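Long-range contacts in vinylacetyl-CoA Delta-isomerase (Nitrosopumilus maritimus SCM1, PDB 6VJR), which probably acts as a 4-hydroxybutyryl-CoA dehydratase with vinylacetyl-CoA Delta-isomerase activity, using bound FAD and a [4Fe-4S] cluster: residues A[59-63]-A[133-137]; A[110-114]-A[126-130]; A[239-244]-A[392-398]. The contacts are given in a common frame with arbitrary orientation. Residues are numbered along the deposited sequence.

Interaction 1: residues A[59-63]-A[133-137]; sequences DSSIT and VKMVQ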
loop_
_atom_site.group_PDB
_atom_site.type_symbol
_atom_site.label_atom_id
_atom_site.label_comp_id
_atom_site.label_asym_id
_atom_site.label_seq_id
_atom_site.Cartn_x
_atom_site.Cartn_y
_atom_site.Cartn_z
ATOM N N ASP A 59 -11.353 36.298 19.867
ATOM C CA ASP A 59 -11.990 37.033 20.948
ATOM C C ASP A 59 -12.429 36.069 22.042
ATOM O O ASP A 59 -13.300 35.256 21.852
ATOM C CB ASP A 59 -13.165 37.841 20.425
ATOM C CG ASP A 59 -12.805 38.871 19.361
ATOM O OD1 ASP A 59 -11.908 39.706 19.608
ATOM O OD2 ASP A 59 -13.378 38.802 18.265
ATOM N N SER A 60 -11.818 36.172 23.208
ATOM C CA SER A 60 -12.076 35.299 24.340
ATOM C C SER A 60 -13.279 35.796 25.135
ATOM O O SER A 60 -13.214 36.895 25.676
ATOM C CB SER A 60 -10.864 35.308 25.261
ATOM O OG SER A 60 -11.155 34.571 26.447
ATOM N N SER A 61 -14.304 34.937 25.282
ATOM C CA SER A 61 -15.414 35.216 26.184
ATOM C C SER A 61 -14.983 35.064 27.643
ATOM O O SER A 61 -15.713 35.496 28.532
ATOM C CB SER A 61 -16.607 34.304 25.921
ATOM O OG SER A 61 -17.105 34.486 24.605
ATOM N N ILE A 62 -13.854 34.373 27.895
ATOM C CA ILE A 62 -13.376 34.212 29.262
ATOM C C ILE A 62 -12.889 35.545 29.865
ATOM O O ILE A 62 -13.314 35.898 30.963
ATOM C CB ILE A 62 -12.347 33.073 29.351
ATOM C CG1 ILE A 62 -13.030 31.775 28.942
ATOM C CG2 ILE A 62 -11.761 32.982 30.765
ATOM C CD1 ILE A 62 -12.150 30.537 28.879
ATOM N N THR A 63 -12.020 36.260 29.133
ATOM C CA THR A 63 -11.359 37.473 29.564
ATOM C C THR A 63 -11.939 38.710 28.890
ATOM O O THR A 63 -11.658 39.827 29.358
ATOM C CB THR A 63 -9.849 37.424 29.291
ATOM O OG1 THR A 63 -9.670 37.089 27.910
ATOM C CG2 THR A 63 -9.120 36.409 30.160
ATOM N N VAL A 133 -6.362 30.342 33.078
ATOM C CA VAL A 133 -6.578 30.751 31.704
ATOM C C VAL A 133 -6.563 32.274 31.611
ATOM O O VAL A 133 -5.956 32.827 30.704
ATOM C CB VAL A 133 -7.872 30.158 31.123
ATOM C CG1 VAL A 133 -8.165 30.785 29.759
ATOM C CG2 VAL A 133 -7.720 28.628 31.027
ATOM N N LYS A 134 -7.256 32.944 32.530
ATOM C CA LYS A 134 -7.277 34.398 32.512
ATOM C C LYS A 134 -5.859 34.960 32.579
ATOM O O LYS A 134 -5.492 35.835 31.799
ATOM C CB LYS A 134 -8.135 34.894 33.666
ATOM C CG LYS A 134 -7.971 36.373 33.901
ATOM C CD LYS A 134 -8.914 36.909 34.961
ATOM C CE LYS A 134 -8.761 38.370 35.181
ATOM N NZ LYS A 134 -9.768 38.785 36.147
ATOM N N MET A 135 -5.050 34.450 33.518
ATOM C CA MET A 135 -3.666 34.890 33.647
ATOM C C MET A 135 -2.922 34.717 32.316
ATOM O O MET A 135 -2.363 35.670 31.791
ATOM C CB MET A 135 -2.957 34.128 34.773
ATOM C CG MET A 135 -1.493 34.496 34.955
ATOM S SD MET A 135 -0.666 33.534 36.241
ATOM C CE MET A 135 -0.464 31.918 35.477
ATOM N N VAL A 136 -2.900 33.497 31.757
ATOM C CA VAL A 136 -2.046 33.248 30.613
ATOM C C VAL A 136 -2.534 34.002 29.377
ATOM O O VAL A 136 -1.729 34.387 28.536
ATOM C CB VAL A 136 -1.815 31.746 30.362
ATOM C CG1 VAL A 136 -1.209 31.069 31.574
ATOM C CG2 VAL A 136 -3.055 30.991 29.970
ATOM N N GLN A 137 -3.844 34.183 29.259
ATOM C CA GLN A 137 -4.421 35.009 28.203
ATOM C C GLN A 137 -4.009 36.483 28.290
ATOM O O GLN A 137 -3.706 37.110 27.279
ATOM C CB GLN A 137 -5.938 34.881 28.183
ATOM C CG GLN A 137 -6.428 33.574 27.562
ATOM C CD GLN A 137 -7.926 33.557 27.308
ATOM O OE1 GLN A 137 -8.687 34.475 27.698
ATOM N NE2 GLN A 137 -8.336 32.456 26.695
HETATM O O HOH W 1 -10.795 31.719 25.273
#

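Interaction 2: residues A[110-114]-A[126-130]; sequences LHSTT and HKRFL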
loop_
_atom_site.group_PDB
_atom_site.type_symbol
_atom_site.label_atom_id
_atom_site.label_comp_id
_atom_site.label_asym_id
_atom_site.label_seq_id
_atom_site.Cartn_x
_atom_site.Cartn_y
_atom_site.Cartn_z
ATOM N N LEU A 110 -8.620 20.284 29.466
ATOM C CA LEU A 110 -8.797 20.571 30.890
ATOM C C LEU A 110 -10.048 21.377 31.168
ATOM O O LEU A 110 -10.646 21.197 32.221
ATOM C CB LEU A 110 -7.582 21.272 31.445
ATOM C CG LEU A 110 -6.393 20.370 31.706
ATOM C CD1 LEU A 110 -5.145 21.212 31.874
ATOM C CD2 LEU A 110 -6.633 19.462 32.919
ATOM N N HIS A 111 -10.456 22.233 30.229
ATOM C CA HIS A 111 -11.609 23.074 30.491
ATOM C C HIS A 111 -12.846 22.207 30.752
ATOM O O HIS A 111 -13.544 22.380 31.755
ATOM C CB HIS A 111 -11.825 24.022 29.314
ATOM C CG HIS A 111 -12.865 25.047 29.537
ATOM N ND1 HIS A 111 -14.203 24.755 29.409
ATOM C CD2 HIS A 111 -12.787 26.357 29.887
ATOM C CE1 HIS A 111 -14.904 25.883 29.640
ATOM N NE2 HIS A 111 -14.070 26.864 29.936
ATOM N N SER A 112 -13.081 21.210 29.890
ATOM C CA SER A 112 -14.232 20.331 30.058
ATOM C C SER A 112 -14.026 19.323 31.191
ATOM O O SER A 112 -14.961 19.020 31.917
ATOM C CB SER A 112 -14.608 19.629 28.773
ATOM O OG SER A 112 -13.614 18.716 28.344
ATOM N N THR A 113 -12.815 18.784 31.338
ATOM C CA THR A 113 -12.574 17.727 32.308
ATOM C C THR A 113 -12.714 18.285 33.731
ATOM O O THR A 113 -13.354 17.670 34.581
ATOM C CB THR A 113 -11.211 17.090 32.086
ATOM O OG1 THR A 113 -11.128 16.582 30.756
ATOM C CG2 THR A 113 -11.025 15.953 33.073
ATOM N N THR A 114 -12.108 19.443 34.031
ATOM C CA THR A 114 -12.185 20.026 35.379
ATOM C C THR A 114 -13.639 20.275 35.781
ATOM O O THR A 114 -14.007 20.085 36.943
ATOM C CB THR A 114 -11.369 21.308 35.490
ATOM O OG1 THR A 114 -11.759 22.214 34.465
ATOM C CG2 THR A 114 -9.875 21.036 35.495
ATOM N N HIS A 126 -12.263 23.645 38.282
ATOM C CA HIS A 126 -12.651 24.436 37.122
ATOM C C HIS A 126 -12.431 25.925 37.405
ATOM O O HIS A 126 -11.929 26.632 36.532
ATOM C CB HIS A 126 -14.088 24.106 36.701
ATOM C CG HIS A 126 -14.464 24.659 35.400
ATOM N ND1 HIS A 126 -13.867 24.211 34.244
ATOM C CD2 HIS A 126 -15.347 25.604 35.035
ATOM C CE1 HIS A 126 -14.364 24.892 33.196
ATOM N NE2 HIS A 126 -15.277 25.748 33.666
ATOM N N LYS A 127 -12.825 26.410 38.597
ATOM C CA LYS A 127 -12.609 27.805 38.997
ATOM C C LYS A 127 -11.124 28.149 39.009
ATOM O O LYS A 127 -10.703 29.157 38.421
ATOM C CB LYS A 127 -13.239 28.099 40.372
ATOM C CG LYS A 127 -14.751 28.040 40.407
ATOM C CD LYS A 127 -15.420 28.283 41.761
ATOM C CE LYS A 127 -16.729 27.529 41.956
ATOM N NZ LYS A 127 -16.540 26.075 42.128
ATOM N N ARG A 128 -10.318 27.246 39.601
ATOM C CA ARG A 128 -8.873 27.395 39.581
ATOM C C ARG A 128 -8.375 27.473 38.140
ATOM O O ARG A 128 -7.564 28.349 37.796
ATOM C CB ARG A 128 -8.227 26.223 40.309
ATOM C CG ARG A 128 -8.455 26.207 41.805
ATOM C CD ARG A 128 -7.853 24.908 42.285
ATOM N NE ARG A 128 -8.040 24.738 43.723
ATOM C CZ ARG A 128 -7.692 23.663 44.412
ATOM N NH1 ARG A 128 -7.948 23.548 45.716
ATOM N NH2 ARG A 128 -7.086 22.703 43.816
ATOM N N PHE A 129 -8.827 26.521 37.301
ATOM C CA PHE A 129 -8.380 26.489 35.932
ATOM C C PHE A 129 -8.740 27.767 35.166
ATOM O O PHE A 129 -7.905 28.301 34.439
ATOM C CB PHE A 129 -8.870 25.196 35.273
ATOM C CG PHE A 129 -8.374 25.129 33.843
ATOM C CD1 PHE A 129 -7.029 24.950 33.552
ATOM C CD2 PHE A 129 -9.246 25.298 32.783
ATOM C CE1 PHE A 129 -6.604 24.944 32.240
ATOM C CE2 PHE A 129 -8.810 25.229 31.472
ATOM C CZ PHE A 129 -7.496 25.082 31.209
ATOM N N LEU A 130 -9.952 28.278 35.321
ATOM C CA LEU A 130 -10.320 29.505 34.632
ATOM C C LEU A 130 -9.448 30.693 35.058
ATOM O O LEU A 130 -9.110 31.554 34.220
ATOM C CB LEU A 130 -11.805 29.819 34.837
ATOM C CG LEU A 130 -12.784 28.866 34.154
ATOM C CD1 LEU A 130 -14.197 29.242 34.498
ATOM C CD2 LEU A 130 -12.555 28.859 32.631
#

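Interaction 3: residues A[239-244]-A[392-398]; sequences EEGDID and PSEKDFR. With NA (sodium ion), chain K; SO4 (sulfate ion), chain H.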
loop_
_atom_site.group_PDB
_atom_site.type_symbol
_atom_site.label_atom_id
_atom_site.label_comp_id
_atom_site.label_asym_id
_atom_site.label_seq_id
_atom_site.Cartn_x
_atom_site.Cartn_y
_atom_site.Cartn_z
ATOM N N GLU A 239 27.591 24.328 13.634
ATOM C CA GLU A 239 28.654 24.554 12.671
ATOM C C GLU A 239 28.423 25.903 12.001
ATOM O O GLU A 239 27.286 26.305 11.798
ATOM C CB GLU A 239 28.666 23.524 11.535
ATOM C CG GLU A 239 28.713 22.054 11.948
ATOM C CD GLU A 239 28.328 21.105 10.798
ATOM O OE1 GLU A 239 28.284 19.863 11.082
ATOM O OE2 GLU A 239 28.070 21.600 9.621
ATOM N N GLU A 240 29.512 26.582 11.662
ATOM C CA GLU A 240 29.428 27.785 10.865
ATOM C C GLU A 240 28.884 27.383 9.502
ATOM O O GLU A 240 29.130 26.278 8.986
ATOM C CB GLU A 240 30.776 28.487 10.693
ATOM C CG GLU A 240 31.364 28.915 12.027
ATOM C CD GLU A 240 31.100 30.364 12.397
ATOM O OE1 GLU A 240 29.915 30.764 12.382
ATOM O OE2 GLU A 240 32.089 31.092 12.679
ATOM N N GLY A 241 28.089 28.278 8.968
ATOM C CA GLY A 241 27.437 28.093 7.692
ATOM C C GLY A 241 26.017 27.595 7.919
ATOM O O GLY A 241 25.756 26.826 8.846
ATOM N N ASP A 242 25.111 27.995 7.028
ATOM C CA ASP A 242 23.707 27.681 7.184
ATOM C C ASP A 242 23.168 26.726 6.113
ATOM O O ASP A 242 22.060 26.239 6.264
ATOM C CB ASP A 242 22.904 28.971 7.197
ATOM C CG ASP A 242 23.082 29.828 8.448
ATOM O OD1 ASP A 242 23.587 29.300 9.495
ATOM O OD2 ASP A 242 22.701 31.017 8.378
ATOM N N ILE A 243 23.902 26.458 5.034
ATOM C CA ILE A 243 23.371 25.627 3.970
ATOM C C ILE A 243 23.117 24.194 4.442
ATOM O O ILE A 243 22.048 23.669 4.180
ATOM C CB ILE A 243 24.251 25.702 2.724
ATOM C CG1 ILE A 243 24.260 27.103 2.112
ATOM C CG2 ILE A 243 23.856 24.634 1.718
ATOM C CD1 ILE A 243 25.146 27.232 0.889
ATOM N N ASP A 244 24.068 23.587 5.157
ATOM C CA ASP A 244 23.950 22.169 5.478
ATOM C C ASP A 244 22.820 21.894 6.472
ATOM O O ASP A 244 22.326 20.784 6.560
ATOM C CB ASP A 244 25.288 21.588 5.905
ATOM C CG ASP A 244 26.353 21.617 4.823
ATOM O OD1 ASP A 244 25.958 21.812 3.660
ATOM O OD2 ASP A 244 27.563 21.464 5.156
ATOM N N PRO A 392 28.593 17.189 -0.932
ATOM C CA PRO A 392 29.660 17.698 -0.062
ATOM C C PRO A 392 29.209 18.880 0.814
ATOM O O PRO A 392 28.177 19.525 0.535
ATOM C CB PRO A 392 30.747 18.098 -1.024
ATOM C CG PRO A 392 30.496 17.206 -2.249
ATOM C CD PRO A 392 28.980 17.171 -2.349
ATOM N N SER A 393 29.969 19.114 1.880
ATOM C CA SER A 393 29.677 20.164 2.844
ATOM C C SER A 393 29.794 21.563 2.239
ATOM O O SER A 393 30.486 21.799 1.249
ATOM C CB SER A 393 30.630 20.065 4.030
ATOM O OG SER A 393 31.927 20.592 3.735
ATOM N N GLU A 394 29.122 22.514 2.893
ATOM C CA GLU A 394 29.285 23.919 2.548
ATOM C C GLU A 394 30.733 24.383 2.686
ATOM O O GLU A 394 31.198 25.184 1.890
ATOM C CB GLU A 394 28.377 24.790 3.413
ATOM C CG GLU A 394 28.481 26.258 3.035
ATOM C CD GLU A 394 27.588 27.216 3.784
ATOM O OE1 GLU A 394 26.824 26.778 4.656
ATOM O OE2 GLU A 394 27.643 28.422 3.430
ATOM N N LYS A 395 31.462 23.881 3.675
ATOM C CA LYS A 395 32.883 24.212 3.814
ATOM C C LYS A 395 33.676 23.825 2.564
ATOM O O LYS A 395 34.576 24.564 2.159
ATOM C CB LYS A 395 33.462 23.541 5.055
ATOM C CG LYS A 395 33.003 24.204 6.338
ATOM C CD LYS A 395 33.591 23.555 7.576
ATOM C CE LYS A 395 33.482 24.399 8.805
ATOM N NZ LYS A 395 32.094 24.652 9.144
ATOM N N ASP A 396 33.323 22.690 1.932
ATOM C CA ASP A 396 33.912 22.339 0.646
ATOM C C ASP A 396 33.453 23.269 -0.474
ATOM O O ASP A 396 34.262 23.675 -1.297
ATOM C CB ASP A 396 33.712 20.848 0.419
ATOM C CG ASP A 396 34.420 20.029 1.485
ATOM O OD1 ASP A 396 35.660 20.142 1.562
ATOM O OD2 ASP A 396 33.738 19.346 2.264
ATOM N N PHE A 397 32.166 23.610 -0.523
ATOM C CA PHE A 397 31.647 24.538 -1.524
ATOM C C PHE A 397 32.337 25.916 -1.477
ATOM O O PHE A 397 32.484 26.579 -2.506
ATOM C CB PHE A 397 30.137 24.689 -1.295
ATOM C CG PHE A 397 29.457 25.511 -2.363
ATOM C CD1 PHE A 397 29.455 25.059 -3.666
ATOM C CD2 PHE A 397 28.813 26.700 -2.063
ATOM C CE1 PHE A 397 28.835 25.805 -4.660
ATOM C CE2 PHE A 397 28.236 27.463 -3.078
ATOM C CZ PHE A 397 28.215 26.997 -4.356
ATOM N N ARG A 398 32.757 26.349 -0.284
ATOM C CA ARG A 398 33.355 27.668 -0.079
ATOM C C ARG A 398 34.881 27.608 -0.188
ATOM O O ARG A 398 35.551 28.647 -0.174
ATOM C CB ARG A 398 32.985 28.255 1.283
ATOM C CG ARG A 398 31.510 28.408 1.517
ATOM C CD ARG A 398 30.819 29.316 0.605
ATOM N NE ARG A 398 29.475 29.494 1.181
ATOM C CZ ARG A 398 28.482 30.044 0.500
ATOM N NH1 ARG A 398 27.285 30.171 1.052
ATOM N NH2 ARG A 398 28.713 30.486 -0.726
HETATM NA NA NA K . 25.300 25.251 10.368
HETATM S S SO4 H . 33.061 20.941 10.880
HETATM O O1 SO4 H . 32.083 20.243 10.094
HETATM O O2 SO4 H . 33.072 20.390 12.215
HETATM O O3 SO4 H . 32.705 22.336 10.943
HETATM O O4 SO4 H . 34.371 20.805 10.281
HETATM O O HOH W 2 30.447 22.271 8.554
HETATM O O HOH W 3 26.889 23.985 8.858
HETATM O O HOH W 4 32.201 25.295 12.122
HETATM O O HOH W 5 25.991 29.946 4.948
HETATM O O HOH W 6 23.901 26.874 11.322
HETATM O O HOH W 7 26.501 24.622 6.192
HETATM O O HOH W 8 29.843 22.742 6.131
#

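Interaction 1: residues A[59-63]-A[133-137]
Gln137 reaches from its helix into the 59-63 loop and lies against Ser60, Ile62 and Thr63. Its OE1 accepts two hydrogen bonds, from Ser60 OG at 2.8 Å and from Thr63 OG1 at 2.8 Å. Ser60 OG also accepts from Thr63 N at 3.3 Å, an ST motif, so the same hydroxyl folds the loop and ties it to the helix. A water bridges Ser60 and Gln137: it donates to Ser60 OG at 3.1 Å and accepts from Gln137 NE2 at 2.9 Å. Apolar contacts flank this polar centre. Ile62 CD1 meets Val133 CG1 at 4.1 Å. Thr63 CG2 rests 3.6 Å from Lys134 CA, while the Lys134 chain extends away. Gln137 NE2 also donates to Leu71 O. The contact thus pins the turn between strands 57-59 and 66-68 to helix 125-139, with Val67 of the second strand touching both Ser60 and Gln137.

Interaction 2: residues A[110-114]-A[126-130]
His111 and His126 both adopt chi1 t, at -173° and -169°, and their rings meet between two helix segments running nearly antiparallel. The axes come within 9.3 Å, with 158° between their directions. The edge of His126 points at the face of His111, a T-shaped pair with centroids 4.8 Å apart and planes at 84°. This pose also brings His126 ND1 to Thr114 OG1, to which it donates a 2.9 Å hydrogen bond. Thr114 is in the p rotamer (54°), so OG1 can donate in turn to Leu110 O at 2.7 Å, one helical turn back. Phe129 is also t (-178°). Leu110 CB sits over the face of the Phe129 ring, 4.0 Å from its centroid and 19° off the normal, a CH-pi contact. Leu130, chi1 m, brings CD2 to 3.7 Å from His111 NE2. Outside the pair, Phe270 packs edge-to-face on Phe129, and His111 ND1 is hydrogen-bonded to Ser352 OG. The short link between helices 101-121 and 125-139 makes this a helical hairpin. Its buried interface is mainly aromatic and apolar, and the bond from His126 to Thr114 implies that ND1 of His126 carries a proton.

Interaction 3: residues A[239-244]-A[392-398]
This is a polar, water-rich contact between a loop and a helix N-terminus, beside a sodium site and a subunit interface. Residues 239-244 belong to the connection between strands 224-228 and 254-259; residues 392-398 include helix 394-397. Two hydrogen bonds join them in opposite senses. Ile243 N donates to Glu394 OE1 at 3.0 Å, and Glu394 N donates to Asp244 OD2 at 2.9 Å. Within the helix segment, Glu394 OE2 also forms a salt bridge with Arg398 NH1 at 3.0 Å. Gly241 suits its place: its backbone angles (97/147) by themselves call for glycine, and a CB there would clash with Glu394 OE1. Water 7 links Asp244 N (2.8 Å) to Glu394 OE1 (2.7 Å). Lys395 NZ makes a weak 3.0 Å hydrogen bond to sulfate O3. Sodium binds Gly241 O at 2.2 Å and Glu239 O at 2.7 Å, with Arg236 and Asp245 also contributing. Arg230 of the second subunit forms salt bridges with Glu239 and Asp244. At the helix start, Ser393 OG accepts from Asp396 N at 3.1 Å and donates to Asp396 OD2 at 2.6 Å. This is a classic serine N-cap, here next to a sodium-binding loop.

Overall arrangement
Interactions 1 and 2 share helix 125-139 and touch each other: Ile62 CD1 lies 4.1 Å from Leu130 CD2. Interaction 2 is nested within the chain loop that interaction 1 closes. Interaction 2 is buried and largely aromatic. Interaction 1 is partly buried, with a glutamine amide serving neutral hydroxyls. Interaction 3 stands apart, its centre about 46 Å from that of interaction 1 and about 50 Å from that of interaction 2. It too is partly buried, but it is dominated by charges, waters and ions, and a second subunit reaches it. It also joins the 4-hydroxyphenylacetate 3-hydroxylase N-terminal and C-terminal regions, whereas the other two lie within the N-terminal one.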